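Local coordinates for designed helical repeat protein (Synthetic construct, PDB 5CWF) that has no known natural function, folds as a computationally designed stack of repeated helices and carries bound calcium ions in its crystal, at residues A35-E40 and I83-R88; A28-R33 and I76-A81; M50-L55 and V98-A103. All coordinates share one frame; numbering follows the deposited sequence.

From the N terminus, the chain first commits residues 28-33 on helix 25-44 to contact 2, whose partner at 76-81 lies on helix 70-89. One step along the same two helices, contact 1 joins 35-40 to 83-88. Contact 3 starts at 50-55 on the intervening helix 48-67 and closes on 98-103 of helix 93-111. Each spans 42 mostly helical residues, and all three cross, since every one opens before any has closed. Contacts 1 and 2 share a salt bridge between Glu85 and Arg33, while Leu87 and Val84 pack contact 1 against the methionines of contact 3. Contacts 2 and 3 do not touch; their nearest atoms are about 7 Å apart.

Contact 1: A35-E40 and I83-R88; sequences AKEIVE and IVEALR. With CA (calcium ion), chain G.
Glu37 OE1 is held between 35-40 and 83-88 by one direct hydrogen bond: Arg88 NH1 donates to it over 2.9 Å at 155°, as part of a salt bridge. The pair joins helix 25-44 to helix 70-89, next but one in the chain and packed side by side in the helical-repeat stack, their local axes nearly parallel at 25° and 9.4 Å apart. The acceptor lies close to the guanidinium plane, yet the nitrogen meets OE1 from well above the carboxylate plane, so this is a single-bond contact with the planes 48° apart, not a coplanar bidentate pair. Glu37 CG is anti to its backbone N, which lays it on Val84 CG1, 3.4 Å away, as the two side chains slide past each other in opposite directions; the bend at chi2 then turns the carboxylate toward Arg88. Behind them, Ile38 CG1 and Val84 CG2 meet at 3.8 Å and close the buried side of the contact. Arg88 is bent at chi3, and Glu40 CB sits over one face of its guanidinium, 3.4 Å above the plane; the Glu40 carboxylate itself pairs with Arg43, and Arg88 NE with Glu44. Glu37 OE2 and Glu85 OE2 are like charges 4.2 Å apart with their carboxylate planes steeply turned, and a water lies between them. Repulsion there is probably eased by Arg33 and Arg133, which form salt bridges to Glu85 OE2 and OE1. With Glu82, Glu85 also makes up a calcium site. At the far end of the segment a different calcium ion is bound by the backbone oxygen of Arg88 at 2.3 Å and by three waters, one of which donates a hydrogen bond to Leu87 O.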
loop_
_atom_site.group_PDB
_atom_site.type_symbol
_atom_site.label_atom_id
_atom_site.label_comp_id
_atom_site.label_asym_id
_atom_site.label_seq_id
_atom_site.Cartn_x
_atom_site.Cartn_y
_atom_site.Cartn_z
ATOM N N ALA A 35 -4.471 5.517 -8.039
ATOM C CA ALA A 35 -4.086 6.876 -8.397
ATOM C C ALA A 35 -5.204 7.862 -8.048
ATOM O O ALA A 35 -4.942 8.927 -7.506
ATOM C CB ALA A 35 -3.759 6.965 -9.877
ATOM N N LYS A 36 -6.453 7.497 -8.333
ATOM C CA LYS A 36 -7.562 8.415 -8.086
ATOM C C LYS A 36 -7.771 8.641 -6.586
ATOM O O LYS A 36 -8.052 9.768 -6.146
ATOM C CB LYS A 36 -8.861 7.895 -8.714
ATOM C CG LYS A 36 -10.092 8.747 -8.368
ATOM C CD LYS A 36 -11.322 8.375 -9.196
ATOM C CE LYS A 36 -11.228 8.936 -10.611
ATOM N NZ LYS A 36 -11.643 10.370 -10.700
ATOM N N GLU A 37 -7.635 7.577 -5.810
ATOM C CA GLU A 37 -7.732 7.678 -4.359
ATOM C C GLU A 37 -6.662 8.619 -3.780
ATOM O O GLU A 37 -6.945 9.444 -2.903
ATOM C CB GLU A 37 -7.620 6.286 -3.745
ATOM C CG GLU A 37 -8.159 6.189 -2.343
ATOM C CD GLU A 37 -9.665 6.366 -2.263
ATOM O OE1 GLU A 37 -10.157 6.752 -1.182
ATOM O OE2 GLU A 37 -10.360 6.110 -3.271
ATOM N N ILE A 38 -5.434 8.481 -4.268
ATOM C CA ILE A 38 -4.321 9.317 -3.841
ATOM C C ILE A 38 -4.613 10.787 -4.142
ATOM O O ILE A 38 -4.404 11.657 -3.297
ATOM C CB ILE A 38 -3.006 8.882 -4.530
ATOM C CG1 ILE A 38 -2.531 7.558 -3.940
ATOM C CG2 ILE A 38 -1.906 9.941 -4.361
ATOM C CD1 ILE A 38 -1.453 6.846 -4.777
ATOM N N VAL A 39 -5.091 11.070 -5.348
ATOM C CA VAL A 39 -5.378 12.449 -5.724
ATOM C C VAL A 39 -6.443 13.067 -4.812
ATOM O O VAL A 39 -6.289 14.204 -4.379
ATOM C CB VAL A 39 -5.800 12.536 -7.216
ATOM C CG1 VAL A 39 -6.492 13.852 -7.542
ATOM C CG2 VAL A 39 -4.570 12.334 -8.096
ATOM N N GLU A 40 -7.511 12.331 -4.514
ATOM C CA GLU A 40 -8.553 12.870 -3.638
ATOM C C GLU A 40 -8.038 13.048 -2.204
ATOM O O GLU A 40 -8.389 14.021 -1.543
ATOM C CB GLU A 40 -9.807 11.988 -3.649
ATOM C CG GLU A 40 -11.015 12.616 -4.359
ATOM C CD GLU A 40 -10.933 12.563 -5.873
ATOM O OE1 GLU A 40 -10.782 13.636 -6.497
ATOM O OE2 GLU A 40 -11.041 11.453 -6.438
ATOM N N ILE A 83 -5.049 1.256 1.521
ATOM C CA ILE A 83 -4.281 2.050 2.486
ATOM C C ILE A 83 -4.758 3.498 2.454
ATOM O O ILE A 83 -4.958 4.130 3.503
ATOM C CB ILE A 83 -2.763 1.981 2.182
ATOM C CG1 ILE A 83 -2.192 0.627 2.575
ATOM C CG2 ILE A 83 -1.999 3.051 2.923
ATOM C CD1 ILE A 83 -0.779 0.370 2.044
ATOM N N VAL A 84 -4.941 4.033 1.248
ATOM C CA VAL A 84 -5.406 5.413 1.129
ATOM C C VAL A 84 -6.824 5.537 1.667
ATOM O O VAL A 84 -7.118 6.508 2.364
ATOM C CB VAL A 84 -5.338 5.946 -0.324
ATOM C CG1 VAL A 84 -5.751 7.430 -0.364
ATOM C CG2 VAL A 84 -3.924 5.831 -0.859
ATOM N N GLU A 85 -7.707 4.584 1.347
ATOM C CA GLU A 85 -9.074 4.624 1.883
ATOM C C GLU A 85 -9.089 4.659 3.421
ATOM O O GLU A 85 -9.883 5.389 4.033
ATOM C CB GLU A 85 -9.887 3.429 1.375
ATOM C CG GLU A 85 -10.328 3.572 -0.079
ATOM C CD GLU A 85 -11.189 2.411 -0.566
ATOM O OE1 GLU A 85 -11.534 1.517 0.239
ATOM O OE2 GLU A 85 -11.562 2.419 -1.763
ATOM N N ALA A 86 -8.223 3.866 4.043
ATOM C CA ALA A 86 -8.128 3.802 5.500
ATOM C C ALA A 86 -7.641 5.121 6.086
ATOM O O ALA A 86 -8.136 5.590 7.127
ATOM C CB ALA A 86 -7.191 2.677 5.908
ATOM N N LEU A 87 -6.676 5.730 5.413
ATOM C CA LEU A 87 -6.157 7.006 5.875
ATOM C C LEU A 87 -7.162 8.123 5.711
ATOM O O LEU A 87 -7.198 9.066 6.508
ATOM C CB LEU A 87 -4.879 7.379 5.130
ATOM C CG LEU A 87 -3.549 7.074 5.773
ATOM C CD1 LEU A 87 -2.448 7.624 4.888
ATOM C CD2 LEU A 87 -3.410 7.654 7.193
ATOM N N ARG A 88 -7.995 8.032 4.684
ATOM C CA ARG A 88 -8.991 9.062 4.508
ATOM C C ARG A 88 -10.071 8.936 5.581
ATOM O O ARG A 88 -10.702 9.921 5.928
ATOM C CB ARG A 88 -9.607 8.993 3.113
ATOM C CG ARG A 88 -8.638 9.410 2.009
ATOM C CD ARG A 88 -9.305 9.328 0.654
ATOM N NE ARG A 88 -10.245 10.429 0.433
ATOM C CZ ARG A 88 -11.129 10.457 -0.560
ATOM N NH1 ARG A 88 -11.204 9.449 -1.423
ATOM N NH2 ARG A 88 -11.934 11.500 -0.699
HETATM CA CA CA G . -10.734 12.056 6.777
HETATM O O HOH W 1 -11.443 3.463 -4.295
HETATM O O HOH W 2 -8.589 11.318 7.402
HETATM O O HOH W 3 -12.519 11.836 5.265
HETATM O O HOH W 4 -12.356 11.082 8.182
#

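Contact 2: A28-R33 and I76-A81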
loop_
_atom_site.group_PDB
_atom_site.type_symbol
_atom_site.label_atom_id
_atom_site.label_comp_id
_atom_site.label_asym_id
_atom_site.label_seq_id
_atom_site.Cartn_x
_atom_site.Cartn_y
_atom_site.Cartn_z
ATOM N N ALA A 28 -5.060 -2.156 -15.293
ATOM C CA ALA A 28 -5.181 -0.748 -15.569
ATOM C C ALA A 28 -6.237 -0.107 -14.666
ATOM O O ALA A 28 -6.049 1.005 -14.140
ATOM C CB ALA A 28 -5.539 -0.552 -17.039
ATOM N N ARG A 29 -7.332 -0.830 -14.454
ATOM C CA ARG A 29 -8.401 -0.329 -13.601
ATOM C C ARG A 29 -7.914 -0.115 -12.180
ATOM O O ARG A 29 -8.186 0.915 -11.559
ATOM C CB ARG A 29 -9.575 -1.312 -13.581
ATOM C CG ARG A 29 -10.701 -0.961 -12.603
ATOM C CD ARG A 29 -11.792 -2.032 -12.634
ATOM N NE ARG A 29 -11.368 -3.273 -11.981
ATOM C CZ ARG A 29 -11.722 -4.498 -12.369
ATOM N NH1 ARG A 29 -12.511 -4.680 -13.418
ATOM N NH2 ARG A 29 -11.285 -5.549 -11.694
ATOM N N GLU A 30 -7.160 -1.080 -11.678
ATOM C CA GLU A 30 -6.721 -1.010 -10.291
ATOM C C GLU A 30 -5.647 0.059 -10.095
ATOM O O GLU A 30 -5.616 0.732 -9.058
ATOM C CB GLU A 30 -6.201 -2.366 -9.828
ATOM C CG GLU A 30 -6.238 -2.539 -8.326
ATOM C CD GLU A 30 -7.669 -2.640 -7.793
ATOM O OE1 GLU A 30 -7.926 -2.209 -6.648
ATOM O OE2 GLU A 30 -8.534 -3.177 -8.520
ATOM N N ILE A 31 -4.756 0.220 -11.068
ATOM C CA ILE A 31 -3.784 1.309 -10.975
ATOM C C ILE A 31 -4.527 2.644 -10.978
ATOM O O ILE A 31 -4.255 3.538 -10.163
ATOM C CB ILE A 31 -2.774 1.268 -12.139
ATOM C CG1 ILE A 31 -1.946 -0.003 -12.062
ATOM C CG2 ILE A 31 -1.914 2.540 -12.148
ATOM C CD1 ILE A 31 -1.017 -0.198 -13.257
ATOM N N GLU A 32 -5.508 2.774 -11.869
ATOM C CA GLU A 32 -6.271 3.998 -11.935
ATOM C C GLU A 32 -7.045 4.255 -10.639
ATOM O O GLU A 32 -7.064 5.386 -10.158
ATOM C CB GLU A 32 -7.219 3.979 -13.153
ATOM C CG GLU A 32 -7.751 5.349 -13.472
ATOM C CD GLU A 32 -8.542 5.417 -14.779
ATOM O OE1 GLU A 32 -8.269 4.611 -15.705
ATOM O OE2 GLU A 32 -9.435 6.286 -14.875
ATOM N N ARG A 33 -7.643 3.216 -10.050
ATOM C CA ARG A 33 -8.335 3.380 -8.767
ATOM C C ARG A 33 -7.399 3.886 -7.670
ATOM O O ARG A 33 -7.782 4.748 -6.892
ATOM C CB ARG A 33 -8.987 2.073 -8.310
ATOM C CG ARG A 33 -9.899 2.273 -7.099
ATOM C CD ARG A 33 -10.778 1.049 -6.852
ATOM N NE ARG A 33 -10.091 -0.015 -6.126
ATOM C CZ ARG A 33 -10.008 -0.083 -4.797
ATOM N NH1 ARG A 33 -10.549 0.870 -4.042
ATOM N NH2 ARG A 33 -9.381 -1.101 -4.223
ATOM N N ILE A 76 -0.685 -5.204 -5.348
ATOM C CA ILE A 76 -0.013 -4.032 -4.813
ATOM C C ILE A 76 -0.889 -2.802 -5.045
ATOM O O ILE A 76 -1.047 -1.978 -4.144
ATOM C CB ILE A 76 1.396 -3.853 -5.420
ATOM C CG1 ILE A 76 2.334 -4.904 -4.827
ATOM C CG2 ILE A 76 1.966 -2.483 -5.101
ATOM C CD1 ILE A 76 3.646 -5.085 -5.601
ATOM N N ALA A 77 -1.467 -2.673 -6.240
ATOM C CA ALA A 77 -2.345 -1.538 -6.515
ATOM C C ALA A 77 -3.553 -1.559 -5.569
ATOM O O ALA A 77 -3.964 -0.518 -5.019
ATOM C CB ALA A 77 -2.802 -1.554 -7.970
ATOM N N ARG A 78 -4.118 -2.740 -5.339
ATOM C CA ARG A 78 -5.249 -2.816 -4.414
ATOM C C ARG A 78 -4.836 -2.432 -3.002
ATOM O O ARG A 78 -5.573 -1.709 -2.305
ATOM C CB ARG A 78 -5.883 -4.205 -4.388
ATOM C CG ARG A 78 -6.992 -4.281 -3.317
ATOM C CD ARG A 78 -7.738 -5.602 -3.238
ATOM N NE ARG A 78 -8.543 -5.609 -2.017
ATOM C CZ ARG A 78 -9.724 -5.018 -1.862
ATOM N NH1 ARG A 78 -10.322 -4.390 -2.874
ATOM N NH2 ARG A 78 -10.322 -5.081 -0.678
ATOM N N ALA A 79 -3.685 -2.931 -2.560
ATOM C CA ALA A 79 -3.202 -2.624 -1.214
ATOM C C ALA A 79 -3.025 -1.134 -1.073
ATOM O O ALA A 79 -3.404 -0.557 -0.050
ATOM C CB ALA A 79 -1.926 -3.324 -0.916
ATOM N N ALA A 80 -2.452 -0.505 -2.101
ATOM C CA ALA A 80 -2.244 0.935 -2.067
ATOM C C ALA A 80 -3.570 1.682 -1.939
ATOM O O ALA A 80 -3.710 2.561 -1.088
ATOM C CB ALA A 80 -1.501 1.397 -3.307
ATOM N N ALA A 81 -4.542 1.333 -2.775
ATOM C CA ALA A 81 -5.839 2.004 -2.749
ATOM C C ALA A 81 -6.524 1.816 -1.389
ATOM O O ALA A 81 -7.140 2.755 -0.863
ATOM C CB ALA A 81 -6.729 1.510 -3.876
HETATM O O HOH W 5 -10.066 -4.023 -5.903
#
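A near-parallel helix pair forms this contact: helix 25-44 lies against helix 70-89 with local axes 8.4 Å apart, and two alanines one turn apart on the second helix, Ala77 and Ala81, present small methyls to the longer side chains of the first. Glu30 CG, anti to its backbone N, comes within 3.6 Å of Ala77 CB, and the chain then bends at chi2 so that the carboxylate crosses obliquely beside the start of the Arg78 side chain. Its OE1 is the most heavily used oxygen here. Arg33, one turn on, grips Glu30 OE1 side-on, NH2 at 3.0 Å and NE at 3.1 Å; the first arrives nearly along the C-O axis, the second from above the carboxylate plane. A water adds a third donor to Glu30 OE1 at 2.9 Å and accepts from Arg78 NH1, thus carrying the acid's reach across to the other helix. In this all-helical repeat array Glu30 holds the edge of the Arg33 guanidinium, and Ala81 CB sits over one face, 3.6 Å above the plane and offset toward its rim. Arg33 and Arg78 run side by side, pointing the same way, so that Arg33 NH2 and Arg78 NH1 come to 3.7 Å despite like charge. Glu30 is likely to offset that repulsion, as is Glu82, which forms a salt bridge with Arg33 NH2 and a weak, long ion pair with Arg78. An alanine at Glu30 would lose the double grip and the water link, and would probably leave the two arginine head groups less well held. On the inner side, Ile31 turns from Ala77 and packs on Val61 and Ala65 of helix 48-67 and on Val16 of helix 3-21.

Contact 3: M50-L55 and V98-A103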
loop_
_atom_site.group_PDB
_atom_site.type_symbol
_atom_site.label_atom_id
_atom_site.label_comp_id
_atom_site.label_asym_id
_atom_site.label_seq_id
_atom_site.Cartn_x
_atom_site.Cartn_y
_atom_site.Cartn_z
ATOM N N MET A 50 0.907 12.985 5.372
ATOM C CA MET A 50 0.031 12.438 4.337
ATOM C C MET A 50 0.759 12.385 2.997
ATOM O O MET A 50 0.773 11.350 2.311
ATOM C CB MET A 50 -1.241 13.278 4.212
ATOM C CG MET A 50 -2.238 12.736 3.217
ATOM S SD MET A 50 -2.832 11.143 3.778
ATOM C CE MET A 50 -4.263 11.659 4.723
ATOM N N ALA A 51 1.399 13.495 2.644
ATOM C CA ALA A 51 2.101 13.594 1.372
ATOM C C ALA A 51 3.189 12.524 1.295
ATOM O O ALA A 51 3.409 11.919 0.235
ATOM C CB ALA A 51 2.692 14.983 1.195
ATOM N N LYS A 52 3.855 12.281 2.422
ATOM C CA LYS A 52 4.921 11.277 2.485
ATOM C C LYS A 52 4.401 9.886 2.146
ATOM O O LYS A 52 4.978 9.179 1.328
ATOM C CB LYS A 52 5.553 11.241 3.880
ATOM C CG LYS A 52 6.415 12.431 4.225
ATOM C CD LYS A 52 6.700 12.501 5.725
ATOM C CE LYS A 52 7.268 11.196 6.289
ATOM N NZ LYS A 52 7.361 11.239 7.785
ATOM N N VAL A 53 3.315 9.492 2.803
ATOM C CA VAL A 53 2.703 8.196 2.558
ATOM C C VAL A 53 2.245 8.088 1.108
ATOM O O VAL A 53 2.489 7.072 0.450
ATOM C CB VAL A 53 1.504 7.949 3.510
ATOM C CG1 VAL A 53 0.804 6.617 3.210
ATOM C CG2 VAL A 53 1.957 8.011 4.952
ATOM N N MET A 54 1.609 9.144 0.595
ATOM C CA MET A 54 1.078 9.086 -0.758
ATOM C C MET A 54 2.192 8.935 -1.791
ATOM O O MET A 54 2.020 8.220 -2.779
ATOM C CB MET A 54 0.262 10.333 -1.091
ATOM C CG MET A 54 -1.018 10.516 -0.295
ATOM S SD MET A 54 -2.104 9.080 -0.301
ATOM C CE MET A 54 -1.780 8.416 1.329
ATOM N N LEU A 55 3.332 9.589 -1.572
ATOM C CA LEU A 55 4.446 9.458 -2.518
ATOM C C LEU A 55 4.986 8.049 -2.535
ATOM O O LEU A 55 5.246 7.479 -3.609
ATOM C CB LEU A 55 5.550 10.457 -2.189
ATOM C CG LEU A 55 6.751 10.494 -3.142
ATOM C CD1 LEU A 55 6.308 10.875 -4.554
ATOM C CD2 LEU A 55 7.814 11.474 -2.636
ATOM N N VAL A 98 1.407 3.810 10.917
ATOM C CA VAL A 98 1.137 2.471 10.422
ATOM C C VAL A 98 1.217 2.453 8.905
ATOM O O VAL A 98 1.868 1.613 8.302
ATOM C CB VAL A 98 -0.262 1.979 10.854
ATOM C CG1 VAL A 98 -0.651 0.685 10.134
ATOM C CG2 VAL A 98 -0.349 1.826 12.372
ATOM N N MET A 99 0.538 3.414 8.291
ATOM C CA MET A 99 0.423 3.425 6.858
ATOM C C MET A 99 1.749 3.788 6.203
ATOM O O MET A 99 2.036 3.305 5.107
ATOM C CB MET A 99 -0.684 4.389 6.421
ATOM C CG MET A 99 -2.074 3.969 6.924
ATOM S SD MET A 99 -2.465 2.228 6.749
ATOM C CE MET A 99 -3.827 2.128 7.916
ATOM N N LEU A 100 2.571 4.608 6.859
ATOM C CA LEU A 100 3.875 4.915 6.261
ATOM C C LEU A 100 4.741 3.651 6.239
ATOM O O LEU A 100 5.420 3.370 5.262
ATOM C CB LEU A 100 4.575 6.045 7.008
ATOM C CG LEU A 100 5.931 6.457 6.414
ATOM C CD1 LEU A 100 5.744 6.921 4.981
ATOM C CD2 LEU A 100 6.619 7.538 7.238
ATOM N N ALA A 101 4.691 2.883 7.317
ATOM C CA ALA A 101 5.445 1.630 7.386
ATOM C C ALA A 101 4.970 0.661 6.310
ATOM O O ALA A 101 5.783 0.023 5.640
ATOM C CB ALA A 101 5.310 1.002 8.775
ATOM N N LEU A 102 3.657 0.560 6.100
ATOM C CA LEU A 102 3.149 -0.343 5.087
ATOM C C LEU A 102 3.496 0.146 3.683
ATOM O O LEU A 102 3.871 -0.647 2.843
ATOM C CB LEU A 102 1.636 -0.514 5.219
ATOM C CG LEU A 102 1.186 -1.191 6.514
ATOM C CD1 LEU A 102 -0.338 -1.269 6.548
ATOM C CD2 LEU A 102 1.778 -2.574 6.667
ATOM N N ALA A 103 3.404 1.458 3.457
ATOM C CA ALA A 103 3.749 2.026 2.154
ATOM C C ALA A 103 5.220 1.782 1.829
ATOM O O ALA A 103 5.567 1.417 0.710
ATOM C CB ALA A 103 3.442 3.524 2.128
#
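No aromatic ring, carboxylate or guanidinium takes part here; the flat groups are backbone peptides, each met by a methyl. Val53 CG1 comes to 4.0 Å from Met99 O, and Val53 O in turn lies 4.0 Å from Ala103 CB. Around these, Val53 is the central side chain. Its CG1, anti to the backbone N, also faces Met99 CB and Ala103 CB, while its other branch, CG2, lies 3.9 Å from Leu100 CB. Leu100, with CG anti to its own N, straddles the junction: CD1 packs on Val53 CG2, and CD2 reaches outward to 3.8 Å from Lys52 NZ. The lysine bends at chi3 to lay its CE and NZ alongside that methyl, though its ammonium pairs with Glu49. Val53 CA and Leu100 CA are 5.1 Å apart; the local axes are 9.0 Å apart and 24° from parallel. This helical-repeat packing joins helix 48-67 to helix 93-111, with Leu87 of helix 70-89 touching both Val53 and Met99; Met54 and Leu55 continue onto helix 3-21, and Val98 and Leu102 onto helices 115-134 and 138-156.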